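Local coordinates for protein amine Dehydrogenase (Pseudomonas putida, PDB 1JMX) that probably serves as the seven-bladed beta-propeller subunit of a haem c-containing amine dehydrogenase complex that oxidises amines, at residues B[105-110]-B[171-176]; B[147-152]-B[164-169]; B[208-213]-B[236-241]. All blocks are in the same frame, centred on the assembly; numbering follows the deposited sequence.

Interaction 1: residues B[105-110]-B[171-176]; sequences EVYATV and MDVKTG
Apolar packing carries most of this contact between strand 105-115 and the turn joining strands 168-171 and 178-182. Tyr107 holds its CG anti to the carbonyl carbon (chi1 -42°) and offers one ring face to Val173, the two side chains crossing at about a right angle. Val173 CG1 sits over that face, 4.0 Å from the centroid of the Tyr107 ring and displaced toward the rim beside CE2 and CZ, a CH-pi contact. The second branch, CG2, occupies the crowded position between backbone N and carbonyl carbon and meets Tyr107 OH at 3.7 Å.

Charge adds a looser tie beyond the phenol hydroxyl. Lys174, bent at chi2 (51°), brings NZ to 3.8 Å from Glu105 OE1, a long salt bridge. The stronger partner of Glu105 is Arg142, which pairs with OE2 and also donates a weak hydrogen bond to Val173 O.

Hydrogen bonds inside 171-176 shape the turn that presents Val173 and Lys174. Asp172 OD2 takes the Lys174 N-H on its anti lone pair at 2.9 Å, and Gly176 N reaches Asp172 O at 2.7 Å. An Asx turn thus shapes the connection between the two last strands of one four-stranded blade and rests it on the neighbouring blade, as adjacent sheets pack in a beta-propeller.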
ATOM      1  N   GLU B 105       4.293 -24.498 -32.044  1.00 14.85           N
ATOM      2  CA  GLU B 105       3.536 -23.278 -31.788  1.00 14.60           C
ATOM      3  C   GLU B 105       3.670 -22.870 -30.333  1.00 14.95           C
ATOM      4  O   GLU B 105       3.952 -23.696 -29.465  1.00 13.74           O
ATOM      5  CB  GLU B 105       2.048 -23.458 -32.081  1.00 14.35           C
ATOM      6  CG  GLU B 105       1.720 -24.131 -33.377  1.00 15.17           C
ATOM      7  CD  GLU B 105       0.268 -23.960 -33.760  1.00 16.56           C
ATOM      8  OE1 GLU B 105      -0.631 -24.396 -33.000  1.00 16.96           O
ATOM      9  OE2 GLU B 105       0.036 -23.368 -34.832  1.00 19.66           O
ATOM     10  N   VAL B 106       3.464 -21.581 -30.089  1.00 14.80           N
ATOM     11  CA  VAL B 106       3.503 -21.008 -28.755  1.00 15.93           C
ATOM     12  C   VAL B 106       2.195 -20.228 -28.621  1.00 14.50           C
ATOM     13  O   VAL B 106       1.797 -19.506 -29.532  1.00 14.79           O
ATOM     14  CB  VAL B 106       4.722 -20.051 -28.551  1.00 17.48           C
ATOM     15  CG1 VAL B 106       4.661 -19.393 -27.173  1.00 17.66           C
ATOM     16  CG2 VAL B 106       6.034 -20.820 -28.691  1.00 17.16           C
ATOM     17  N   TYR B 107       1.500 -20.444 -27.512  1.00 13.17           N
ATOM     18  CA  TYR B 107       0.240 -19.777 -27.247  1.00 12.36           C
ATOM     19  C   TYR B 107       0.451 -18.757 -26.131  1.00 11.85           C
ATOM     20  O   TYR B 107       1.294 -18.936 -25.262  1.00 11.76           O
ATOM     21  CB  TYR B 107      -0.819 -20.800 -26.833  1.00 13.21           C
ATOM     22  CG  TYR B 107      -0.795 -22.061 -27.665  1.00 14.05           C
ATOM     23  CD1 TYR B 107      -0.209 -23.230 -27.175  1.00 12.86           C
ATOM     24  CD2 TYR B 107      -1.300 -22.068 -28.966  1.00 14.69           C
ATOM     25  CE1 TYR B 107      -0.118 -24.366 -27.961  1.00 13.17           C
ATOM     26  CE2 TYR B 107      -1.218 -23.198 -29.756  1.00 14.28           C
ATOM     27  CZ  TYR B 107      -0.621 -24.343 -29.251  1.00 14.70           C
ATOM     28  OH  TYR B 107      -0.507 -25.449 -30.055  1.00 13.79           O
ATOM     29  N   ALA B 108      -0.311 -17.676 -26.174  1.00 11.73           N
ATOM     30  CA  ALA B 108      -0.200 -16.644 -25.162  1.00 12.09           C
ATOM     31  C   ALA B 108      -1.498 -15.872 -25.100  1.00 12.11           C
ATOM     32  O   ALA B 108      -2.029 -15.485 -26.138  1.00 13.47           O
ATOM     33  CB  ALA B 108       0.946 -15.703 -25.505  1.00 11.39           C
ATOM     34  N   THR B 109      -2.089 -15.739 -23.917  1.00 12.39           N
ATOM     35  CA  THR B 109      -3.298 -14.934 -23.871  1.00 13.44           C
ATOM     36  C   THR B 109      -2.850 -13.511 -23.551  1.00 13.07           C
ATOM     37  O   THR B 109      -1.979 -13.286 -22.703  1.00 13.14           O
ATOM     38  CB  THR B 109      -4.441 -15.475 -22.948  1.00 13.93           C
ATOM     39  OG1 THR B 109      -4.627 -14.614 -21.828  1.00 18.82           O
ATOM     40  CG2 THR B 109      -4.193 -16.874 -22.512  1.00 10.99           C
ATOM     41  N   VAL B 110      -3.346 -12.584 -24.361  1.00 11.91           N
ATOM     42  CA  VAL B 110      -3.013 -11.179 -24.265  1.00 10.07           C
ATOM     43  C   VAL B 110      -4.167 -10.329 -23.760  1.00  9.77           C
ATOM     44  O   VAL B 110      -5.270 -10.368 -24.312  1.00 10.25           O
ATOM     45  CB  VAL B 110      -2.577 -10.633 -25.656  1.00 10.18           C
ATOM     46  CG1 VAL B 110      -2.195  -9.177 -25.558  1.00  7.79           C
ATOM     47  CG2 VAL B 110      -1.422 -11.453 -26.221  1.00  7.81           C
ATOM     48  N   MET B 171      -9.153 -26.120 -23.878  1.00 15.27           N
ATOM     49  CA  MET B 171      -9.340 -25.426 -25.142  1.00 15.82           C
ATOM     50  C   MET B 171      -8.721 -26.064 -26.373  1.00 15.32           C
ATOM     51  O   MET B 171      -7.609 -26.584 -26.333  1.00 15.49           O
ATOM     52  CB  MET B 171      -8.845 -23.984 -24.993  1.00 16.45           C
ATOM     53  CG  MET B 171      -8.959 -23.129 -26.232  1.00 17.77           C
ATOM     54  SD  MET B 171      -8.395 -21.479 -25.881  1.00 18.83           S
ATOM     55  CE  MET B 171      -9.458 -20.552 -26.924  1.00 18.32           C
ATOM     56  N   ASP B 172      -9.489 -26.023 -27.461  1.00 15.40           N
ATOM     57  CA  ASP B 172      -9.076 -26.533 -28.758  1.00 15.65           C
ATOM     58  C   ASP B 172      -8.350 -25.364 -29.420  1.00 14.62           C
ATOM     59  O   ASP B 172      -8.964 -24.342 -29.701  1.00 15.22           O
ATOM     60  CB  ASP B 172     -10.311 -26.898 -29.581  1.00 16.20           C
ATOM     61  CG  ASP B 172      -9.969 -27.598 -30.883  1.00 18.13           C
ATOM     62  OD1 ASP B 172     -10.749 -28.475 -31.302  1.00 24.62           O
ATOM     63  OD2 ASP B 172      -8.937 -27.284 -31.501  1.00 20.67           O
ATOM     64  N   VAL B 173      -7.056 -25.526 -29.688  1.00 15.51           N
ATOM     65  CA  VAL B 173      -6.268 -24.458 -30.300  1.00 17.04           C
ATOM     66  C   VAL B 173      -6.506 -24.236 -31.793  1.00 17.92           C
ATOM     67  O   VAL B 173      -5.950 -23.308 -32.368  1.00 17.99           O
ATOM     68  CB  VAL B 173      -4.739 -24.602 -30.008  1.00 16.08           C
ATOM     69  CG1 VAL B 173      -4.487 -24.615 -28.524  1.00 16.85           C
ATOM     70  CG2 VAL B 173      -4.168 -25.844 -30.641  1.00 17.48           C
ATOM     71  N   LYS B 174      -7.334 -25.076 -32.414  1.00 19.67           N
ATOM     72  CA  LYS B 174      -7.654 -24.943 -33.843  1.00 20.46           C
ATOM     73  C   LYS B 174      -8.953 -24.166 -34.034  1.00 19.55           C
ATOM     74  O   LYS B 174      -9.036 -23.277 -34.885  1.00 21.35           O
ATOM     75  CB  LYS B 174      -7.781 -26.318 -34.516  1.00 23.13           C
ATOM     76  CG  LYS B 174      -6.463 -26.945 -34.949  1.00 28.17           C
ATOM     77  CD  LYS B 174      -5.463 -26.952 -33.794  1.00 33.83           C
ATOM     78  CE  LYS B 174      -4.113 -27.535 -34.169  1.00 36.27           C
ATOM     79  NZ  LYS B 174      -3.118 -27.302 -33.066  1.00 38.96           N
ATOM     80  N   THR B 175      -9.953 -24.492 -33.218  1.00 18.73           N
ATOM     81  CA  THR B 175     -11.260 -23.847 -33.287  1.00 18.50           C
ATOM     82  C   THR B 175     -11.421 -22.751 -32.233  1.00 19.24           C
ATOM     83  O   THR B 175     -12.273 -21.863 -32.360  1.00 18.08           O
ATOM     84  CB  THR B 175     -12.396 -24.869 -33.071  1.00 20.74           C
ATOM     85  OG1 THR B 175     -12.381 -25.320 -31.709  1.00 20.73           O
ATOM     86  CG2 THR B 175     -12.228 -26.081 -34.010  1.00 20.70           C
ATOM     87  N   GLY B 176     -10.621 -22.846 -31.175  1.00 18.91           N
ATOM     88  CA  GLY B 176     -10.693 -21.877 -30.103  1.00 19.04           C
ATOM     89  C   GLY B 176     -11.858 -22.115 -29.163  1.00 19.83           C
ATOM     90  O   GLY B 176     -12.080 -21.322 -28.243  1.00 20.42           O
TER

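Interaction 2: residues B[147-152]-B[164-169]; sequences PRQVYL and AGPDIY
Tyr151 lies flat over Ala164. Its CG takes the crowded position between backbone N and carbonyl carbon (chi1 52°), which folds the ring back over the methyl: Ala164 CB stands 3.8 Å from the centroid of the Tyr151 ring, 16° off the normal and shifted toward the rim, making a CH-pi contact. At the ring edge, in its plane, lie Gln149 O and a water. That water links the phenol to the other segment, 2.7 Å from Tyr151 OH and donating to Gly165 O, so the hydroxyl is tied down as well as the ring. An alanine in place of Tyr151 would lose both the ring over Ala164 CB and the water-held hydroxyl, and would probably loosen the packing around Ala164.

Two main-chain bonds fix the alanine beneath. Tyr151 N donates to Ala164 O at 2.8 Å, and Ala164 N to Leu152 O at 2.8 Å, with both donors nearly along the C=O axes. Gly165 follows where a side chain would crowd Val150 CG2 and clash with Pro166 CD; its CA instead meets Gln149 O at 3.4 Å. Pro166 lays CD on Arg148 O at 3.4 Å, its ring at about a right angle to the Gln149 chain. Farther along, Pro147 and Tyr169 reach tip to tip, Pro147 CG 3.7 Å from Tyr169 CE1.

Polar ends serve the subunit interface: Arg148 forms a salt bridge with Glu134 of the neighbouring Amine Dehydrogenase chain, Gln149 NE2 bonds Arg142 O of that chain, and Gln149 OE1 takes a bond from Arg185 of its own. Within this chain, strand 178-182 packs on Pro147, Ile168 and Tyr169, while Met212 of strand 209-218 lies against Tyr151, Ala164 and Ile168.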
ATOM      1  N   PRO B 147     -11.575 -15.452 -22.121  1.00 12.58           N
ATOM      2  CA  PRO B 147     -12.277 -14.816 -21.006  1.00 11.92           C
ATOM      3  C   PRO B 147     -11.260 -14.025 -20.168  1.00 11.07           C
ATOM      4  O   PRO B 147     -10.051 -14.167 -20.353  1.00 11.07           O
ATOM      5  CB  PRO B 147     -12.866 -16.010 -20.242  1.00 12.16           C
ATOM      6  CG  PRO B 147     -11.946 -17.148 -20.573  1.00 13.78           C
ATOM      7  CD  PRO B 147     -11.641 -16.923 -22.033  1.00 12.41           C
ATOM      8  N   ARG B 148     -11.754 -13.141 -19.310  1.00 10.79           N
ATOM      9  CA  ARG B 148     -10.886 -12.343 -18.445  1.00 11.07           C
ATOM     10  C   ARG B 148     -10.317 -13.170 -17.312  1.00 10.30           C
ATOM     11  O   ARG B 148     -10.811 -14.256 -17.025  1.00 11.78           O
ATOM     12  CB  ARG B 148     -11.651 -11.181 -17.817  1.00 10.68           C
ATOM     13  CG  ARG B 148     -12.052 -10.129 -18.781  1.00 13.80           C
ATOM     14  CD  ARG B 148     -11.892  -8.767 -18.170  1.00 16.74           C
ATOM     15  NE  ARG B 148     -11.580  -7.850 -19.242  1.00 21.91           N
ATOM     16  CZ  ARG B 148     -10.370  -7.382 -19.505  1.00 20.59           C
ATOM     17  NH1 ARG B 148      -9.330  -7.703 -18.758  1.00 22.03           N
ATOM     18  NH2 ARG B 148     -10.184  -6.699 -20.610  1.00 25.00           N
ATOM     19  N   GLN B 149      -9.301 -12.608 -16.660  1.00 10.35           N
ATOM     20  CA  GLN B 149      -8.624 -13.206 -15.515  1.00  9.50           C
ATOM     21  C   GLN B 149      -7.963 -14.559 -15.770  1.00 10.96           C
ATOM     22  O   GLN B 149      -7.902 -15.417 -14.888  1.00 11.11           O
ATOM     23  CB  GLN B 149      -9.576 -13.251 -14.317  1.00  8.34           C
ATOM     24  CG  GLN B 149     -10.055 -11.857 -13.886  1.00  9.79           C
ATOM     25  CD  GLN B 149     -11.287 -11.884 -12.990  1.00 10.33           C
ATOM     26  OE1 GLN B 149     -12.254 -12.600 -13.259  1.00 12.00           O
ATOM     27  NE2 GLN B 149     -11.267 -11.080 -11.936  1.00  8.90           N
ATOM     28  N   VAL B 150      -7.442 -14.725 -16.982  1.00  9.77           N
ATOM     29  CA  VAL B 150      -6.749 -15.944 -17.369  1.00  8.69           C
ATOM     30  C   VAL B 150      -5.263 -15.772 -17.060  1.00  9.42           C
ATOM     31  O   VAL B 150      -4.695 -14.712 -17.295  1.00  9.27           O
ATOM     32  CB  VAL B 150      -6.961 -16.265 -18.882  1.00  7.76           C
ATOM     33  CG1 VAL B 150      -5.904 -17.235 -19.391  1.00  6.53           C
ATOM     34  CG2 VAL B 150      -8.360 -16.837 -19.112  1.00  5.62           C
ATOM     35  N   TYR B 151      -4.662 -16.797 -16.460  1.00 11.58           N
ATOM     36  CA  TYR B 151      -3.243 -16.782 -16.137  1.00 10.74           C
ATOM     37  C   TYR B 151      -2.551 -18.040 -16.684  1.00 10.81           C
ATOM     38  O   TYR B 151      -2.533 -18.226 -17.893  1.00 11.88           O
ATOM     39  CB  TYR B 151      -3.004 -16.531 -14.634  1.00 10.81           C
ATOM     40  CG  TYR B 151      -3.751 -17.432 -13.665  1.00 12.08           C
ATOM     41  CD1 TYR B 151      -3.073 -18.408 -12.931  1.00 11.66           C
ATOM     42  CD2 TYR B 151      -5.130 -17.310 -13.475  1.00 11.36           C
ATOM     43  CE1 TYR B 151      -3.742 -19.240 -12.044  1.00 10.46           C
ATOM     44  CE2 TYR B 151      -5.808 -18.141 -12.585  1.00 10.54           C
ATOM     45  CZ  TYR B 151      -5.103 -19.107 -11.877  1.00 11.52           C
ATOM     46  OH  TYR B 151      -5.757 -19.977 -11.028  1.00 12.35           O
ATOM     47  N   LEU B 152      -2.024 -18.914 -15.830  1.00 10.94           N
ATOM     48  CA  LEU B 152      -1.336 -20.132 -16.275  1.00 11.39           C
ATOM     49  C   LEU B 152      -2.054 -21.028 -17.299  1.00 12.23           C
ATOM     50  O   LEU B 152      -3.260 -21.249 -17.226  1.00 10.58           O
ATOM     51  CB  LEU B 152      -0.931 -20.985 -15.075  1.00 11.11           C
ATOM     52  CG  LEU B 152       0.019 -20.335 -14.080  1.00 12.22           C
ATOM     53  CD1 LEU B 152       0.389 -21.347 -13.021  1.00 12.68           C
ATOM     54  CD2 LEU B 152       1.249 -19.836 -14.791  1.00 10.23           C
ATOM     55  N   ALA B 164      -6.018 -21.789 -17.044  1.00 12.60           N
ATOM     56  CA  ALA B 164      -6.415 -21.400 -15.703  1.00 11.76           C
ATOM     57  C   ALA B 164      -7.024 -20.000 -15.759  1.00 10.62           C
ATOM     58  O   ALA B 164      -6.375 -19.047 -16.187  1.00 10.56           O
ATOM     59  CB  ALA B 164      -5.214 -21.426 -14.761  1.00  8.62           C
ATOM     60  N   GLY B 165      -8.298 -19.911 -15.398  1.00 10.65           N
ATOM     61  CA  GLY B 165      -9.000 -18.637 -15.375  1.00 12.88           C
ATOM     62  C   GLY B 165      -9.976 -18.725 -14.222  1.00 12.63           C
ATOM     63  O   GLY B 165      -9.664 -19.388 -13.239  1.00 13.18           O
ATOM     64  N   PRO B 166     -11.137 -18.050 -14.273  1.00 13.46           N
ATOM     65  CA  PRO B 166     -12.100 -18.142 -13.163  1.00 14.29           C
ATOM     66  C   PRO B 166     -12.355 -19.627 -12.895  1.00 14.65           C
ATOM     67  O   PRO B 166     -12.529 -20.042 -11.757  1.00 14.75           O
ATOM     68  CB  PRO B 166     -13.332 -17.445 -13.731  1.00 15.34           C
ATOM     69  CG  PRO B 166     -12.713 -16.352 -14.568  1.00 14.14           C
ATOM     70  CD  PRO B 166     -11.590 -17.082 -15.290  1.00 14.26           C
ATOM     71  N   ASP B 167     -12.347 -20.406 -13.977  1.00 14.47           N
ATOM     72  CA  ASP B 167     -12.487 -21.858 -13.953  1.00 13.67           C
ATOM     73  C   ASP B 167     -11.340 -22.372 -14.830  1.00 13.91           C
ATOM     74  O   ASP B 167     -10.718 -21.601 -15.562  1.00 13.20           O
ATOM     75  CB  ASP B 167     -13.813 -22.309 -14.574  1.00 14.06           C
ATOM     76  CG  ASP B 167     -15.023 -21.985 -13.707  1.00 15.42           C
ATOM     77  OD1 ASP B 167     -14.956 -22.111 -12.462  1.00 17.03           O
ATOM     78  OD2 ASP B 167     -16.067 -21.626 -14.287  1.00 16.48           O
ATOM     79  N   ILE B 168     -11.008 -23.650 -14.705  1.00 13.93           N
ATOM     80  CA  ILE B 168      -9.967 -24.224 -15.545  1.00 15.20           C
ATOM     81  C   ILE B 168     -10.707 -24.679 -16.804  1.00 16.05           C
ATOM     82  O   ILE B 168     -11.745 -25.341 -16.715  1.00 15.28           O
ATOM     83  CB  ILE B 168      -9.268 -25.437 -14.884  1.00 15.56           C
ATOM     84  CG1 ILE B 168      -8.726 -25.048 -13.508  1.00 17.14           C
ATOM     85  CG2 ILE B 168      -8.128 -25.952 -15.770  1.00 15.46           C
ATOM     86  CD1 ILE B 168      -7.771 -23.901 -13.526  1.00 17.51           C
ATOM     87  N   TYR B 169     -10.201 -24.265 -17.962  1.00 15.25           N
ATOM     88  CA  TYR B 169     -10.799 -24.604 -19.240  1.00 13.95           C
ATOM     89  C   TYR B 169      -9.932 -25.549 -20.050  1.00 13.46           C
ATOM     90  O   TYR B 169      -8.729 -25.636 -19.850  1.00 12.75           O
ATOM     91  CB  TYR B 169     -11.025 -23.345 -20.070  1.00 12.85           C
ATOM     92  CG  TYR B 169     -11.692 -22.228 -19.328  1.00 12.39           C
ATOM     93  CD1 TYR B 169     -10.983 -21.080 -18.992  1.00 12.28           C
ATOM     94  CD2 TYR B 169     -13.037 -22.305 -18.975  1.00 11.93           C
ATOM     95  CE1 TYR B 169     -11.592 -20.036 -18.332  1.00 11.08           C
ATOM     96  CE2 TYR B 169     -13.658 -21.263 -18.309  1.00 11.40           C
ATOM     97  CZ  TYR B 169     -12.929 -20.133 -17.993  1.00 10.86           C
ATOM     98  OH  TYR B 169     -13.534 -19.085 -17.352  1.00 14.56           O
TER
HETATM   99  O   HOH W   1      -8.442 -19.544 -10.960  1.00 19.01           O

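Interaction 3: residues B[208-213]-B[236-241]; sequences HEFSML and LSVDLK
Strands 209-218 and 230-239 form a beta hairpin within one propeller blade, their segments running antiparallel at 173°. Phe210 with Val238 and Met212 with Leu236 are hydrogen-bonded pairs with side chains on one face; alternation turns Glu209, Ser211, Ser237 and Asp239 to the other. On the apolar face Met212 and Leu236 lie side by side, pointing the same way; the bend at chi3 of Met212 (-69°) sets its CE 3.9 Å from Leu236 CD2. Phe210 swings its ring away from the partner strand, so mainly its base abuts the neighbour, CB to Val238 CB at 4.0 Å. Leu240 then nestles beside that base, with CD2 4.1 Å from Phe210 CB.

At the end of the hairpin strands His208 is flanked on one face and one edge. Leu240 CB stands over the centre of its imidazole, and Lys241 CG meets the ring edge in plane, 3.3 Å from ND1. Lys241 curls at chi3 and chi4, tucking NZ against His208 CB; the ammonium bonds Arg207 O and, weakly, its salt-bridge partner Asp239 OD1. That carboxylate, whose OD2 is paired with Lys244, closes an Asx turn: Asp239 OD1 accepts Lys241 N at 3.1 Å through its anti lone pair.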
ATOM      1  N   HIS B 208       4.503 -34.814 -14.818  1.00 27.34           N
ATOM      2  CA  HIS B 208       3.837 -34.368 -16.048  1.00 25.45           C
ATOM      3  C   HIS B 208       2.384 -33.969 -15.810  1.00 23.05           C
ATOM      4  O   HIS B 208       1.464 -34.482 -16.445  1.00 22.48           O
ATOM      5  CB  HIS B 208       3.907 -35.479 -17.100  1.00 27.34           C
ATOM      6  CG  HIS B 208       3.814 -34.992 -18.512  1.00 29.67           C
ATOM      7  ND1 HIS B 208       3.073 -35.648 -19.473  1.00 29.81           N
ATOM      8  CD2 HIS B 208       4.411 -33.953 -19.142  1.00 31.26           C
ATOM      9  CE1 HIS B 208       3.223 -35.038 -20.636  1.00 31.00           C
ATOM     10  NE2 HIS B 208       4.030 -34.005 -20.463  1.00 31.86           N
ATOM     11  N   GLU B 209       2.182 -33.074 -14.856  1.00 21.97           N
ATOM     12  CA  GLU B 209       0.852 -32.593 -14.542  1.00 20.42           C
ATOM     13  C   GLU B 209       0.889 -31.092 -14.276  1.00 18.28           C
ATOM     14  O   GLU B 209       1.950 -30.522 -14.010  1.00 16.18           O
ATOM     15  CB  GLU B 209       0.248 -33.359 -13.352  1.00 22.35           C
ATOM     16  CG  GLU B 209       1.005 -33.230 -12.042  1.00 26.32           C
ATOM     17  CD  GLU B 209       0.423 -34.082 -10.901  1.00 29.64           C
ATOM     18  OE1 GLU B 209       0.805 -33.831  -9.736  1.00 31.42           O
ATOM     19  OE2 GLU B 209      -0.399 -34.996 -11.149  1.00 29.36           O
ATOM     20  N   PHE B 210      -0.261 -30.460 -14.497  1.00 17.47           N
ATOM     21  CA  PHE B 210      -0.456 -29.033 -14.279  1.00 16.25           C
ATOM     22  C   PHE B 210      -1.076 -28.968 -12.891  1.00 14.77           C
ATOM     23  O   PHE B 210      -2.239 -29.313 -12.697  1.00 14.13           O
ATOM     24  CB  PHE B 210      -1.417 -28.469 -15.337  1.00 15.94           C
ATOM     25  CG  PHE B 210      -1.689 -26.984 -15.216  1.00 16.72           C
ATOM     26  CD1 PHE B 210      -0.862 -26.150 -14.464  1.00 17.06           C
ATOM     27  CD2 PHE B 210      -2.784 -26.419 -15.868  1.00 18.62           C
ATOM     28  CE1 PHE B 210      -1.125 -24.784 -14.362  1.00 17.63           C
ATOM     29  CE2 PHE B 210      -3.059 -25.045 -15.774  1.00 18.46           C
ATOM     30  CZ  PHE B 210      -2.228 -24.231 -15.019  1.00 18.61           C
ATOM     31  N   SER B 211      -0.275 -28.559 -11.919  1.00 14.95           N
ATOM     32  CA  SER B 211      -0.747 -28.494 -10.548  1.00 14.87           C
ATOM     33  C   SER B 211      -0.665 -27.103  -9.952  1.00 14.88           C
ATOM     34  O   SER B 211       0.203 -26.306 -10.311  1.00 15.22           O
ATOM     35  CB  SER B 211       0.043 -29.472  -9.681  1.00 14.81           C
ATOM     36  OG  SER B 211       1.397 -29.076  -9.573  1.00 15.02           O
ATOM     37  N   MET B 212      -1.595 -26.820  -9.045  1.00 14.43           N
ATOM     38  CA  MET B 212      -1.656 -25.542  -8.356  1.00 14.45           C
ATOM     39  C   MET B 212      -2.243 -25.771  -6.978  1.00 15.71           C
ATOM     40  O   MET B 212      -3.012 -26.708  -6.785  1.00 16.58           O
ATOM     41  CB  MET B 212      -2.561 -24.559  -9.103  1.00 13.12           C
ATOM     42  CG  MET B 212      -2.111 -24.205 -10.502  1.00 14.27           C
ATOM     43  SD  MET B 212      -3.017 -22.813 -11.158  1.00 15.39           S
ATOM     44  CE  MET B 212      -4.630 -23.526 -11.378  1.00 13.28           C
ATOM     45  N   LEU B 213      -1.836 -24.956  -6.006  1.00 15.83           N
ATOM     46  CA  LEU B 213      -2.396 -25.044  -4.662  1.00 14.39           C
ATOM     47  C   LEU B 213      -3.558 -24.053  -4.624  1.00 14.57           C
ATOM     48  O   LEU B 213      -3.642 -23.129  -5.445  1.00 14.00           O
ATOM     49  CB  LEU B 213      -1.383 -24.634  -3.590  1.00 13.59           C
ATOM     50  CG  LEU B 213      -0.088 -25.402  -3.327  1.00 13.56           C
ATOM     51  CD1 LEU B 213       0.594 -24.761  -2.139  1.00 12.07           C
ATOM     52  CD2 LEU B 213      -0.360 -26.866  -3.059  1.00 12.98           C
ATOM     53  N   LEU B 236      -4.805 -29.135  -6.618  1.00 17.17           N
ATOM     54  CA  LEU B 236      -5.552 -29.376  -7.836  1.00 17.09           C
ATOM     55  C   LEU B 236      -4.523 -29.884  -8.833  1.00 16.22           C
ATOM     56  O   LEU B 236      -3.345 -29.559  -8.727  1.00 15.53           O
ATOM     57  CB  LEU B 236      -6.189 -28.055  -8.280  1.00 18.39           C
ATOM     58  CG  LEU B 236      -6.484 -27.619  -9.716  1.00 21.42           C
ATOM     59  CD1 LEU B 236      -7.355 -26.362  -9.644  1.00 22.84           C
ATOM     60  CD2 LEU B 236      -5.204 -27.329 -10.499  1.00 18.57           C
ATOM     61  N   SER B 237      -4.944 -30.723  -9.767  1.00 16.56           N
ATOM     62  CA  SER B 237      -4.015 -31.228 -10.761  1.00 18.44           C
ATOM     63  C   SER B 237      -4.702 -31.697 -12.038  1.00 19.31           C
ATOM     64  O   SER B 237      -5.835 -32.179 -12.014  1.00 18.67           O
ATOM     65  CB  SER B 237      -3.144 -32.349 -10.185  1.00 18.60           C
ATOM     66  OG  SER B 237      -3.895 -33.526  -9.952  1.00 22.06           O
ATOM     67  N   VAL B 238      -4.022 -31.479 -13.159  1.00 19.53           N
ATOM     68  CA  VAL B 238      -4.512 -31.899 -14.459  1.00 18.11           C
ATOM     69  C   VAL B 238      -3.417 -32.772 -15.044  1.00 17.27           C
ATOM     70  O   VAL B 238      -2.301 -32.312 -15.256  1.00 17.51           O
ATOM     71  CB  VAL B 238      -4.765 -30.703 -15.409  1.00 19.18           C
ATOM     72  CG1 VAL B 238      -5.381 -31.198 -16.714  1.00 18.30           C
ATOM     73  CG2 VAL B 238      -5.673 -29.671 -14.748  1.00 19.52           C
ATOM     74  N   ASP B 239      -3.722 -34.050 -15.234  1.00 18.52           N
ATOM     75  CA  ASP B 239      -2.768 -34.998 -15.802  1.00 19.53           C
ATOM     76  C   ASP B 239      -2.627 -34.628 -17.277  1.00 19.64           C
ATOM     77  O   ASP B 239      -3.596 -34.694 -18.036  1.00 19.99           O
ATOM     78  CB  ASP B 239      -3.301 -36.428 -15.655  1.00 20.99           C
ATOM     79  CG  ASP B 239      -2.222 -37.477 -15.833  1.00 21.96           C
ATOM     80  OD1 ASP B 239      -1.565 -37.496 -16.892  1.00 22.56           O
ATOM     81  OD2 ASP B 239      -2.027 -38.284 -14.898  1.00 26.02           O
ATOM     82  N   LEU B 240      -1.430 -34.213 -17.677  1.00 20.47           N
ATOM     83  CA  LEU B 240      -1.213 -33.799 -19.056  1.00 21.91           C
ATOM     84  C   LEU B 240      -1.177 -34.922 -20.088  1.00 23.12           C
ATOM     85  O   LEU B 240      -1.152 -34.662 -21.286  1.00 23.56           O
ATOM     86  CB  LEU B 240       0.027 -32.916 -19.159  1.00 19.63           C
ATOM     87  CG  LEU B 240      -0.045 -31.604 -18.373  1.00 18.87           C
ATOM     88  CD1 LEU B 240       1.204 -30.797 -18.645  1.00 17.88           C
ATOM     89  CD2 LEU B 240      -1.281 -30.804 -18.758  1.00 16.69           C
ATOM     90  N   LYS B 241      -1.188 -36.167 -19.622  1.00 25.46           N
ATOM     91  CA  LYS B 241      -1.182 -37.323 -20.515  1.00 27.12           C
ATOM     92  C   LYS B 241      -2.611 -37.758 -20.840  1.00 27.16           C
ATOM     93  O   LYS B 241      -3.003 -37.863 -22.006  1.00 28.84           O
ATOM     94  CB  LYS B 241      -0.427 -38.497 -19.868  1.00 29.15           C
ATOM     95  CG  LYS B 241       1.068 -38.251 -19.696  1.00 33.08           C
ATOM     96  CD  LYS B 241       1.754 -39.279 -18.786  1.00 36.70           C
ATOM     97  CE  LYS B 241       1.410 -39.062 -17.294  1.00 39.96           C
ATOM     98  NZ  LYS B 241       1.739 -37.682 -16.769  1.00 39.80           N
TER

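The three contacts follow one another round the propeller, with interaction 2 as the middle piece. Nested in the chain loop closed by interaction 1, it touches that contact where Thr109 CG2 meets Val150 CG1 at 3.6 Å; their centres are 13 Å apart. On its other flank, 15 Å away between centres, interaction 3 packs Phe210 CZ on Leu152 CB at 3.5 Å and Met212 CE on Tyr151 OH at 3.7 Å. Interactions 1 and 3 do not meet, their nearest atoms being about 10 Å apart. The haem c pocket follows interaction 1 along the chain: strand 105-115 leads straight into Leu116 to Tyr120, which contact the haem.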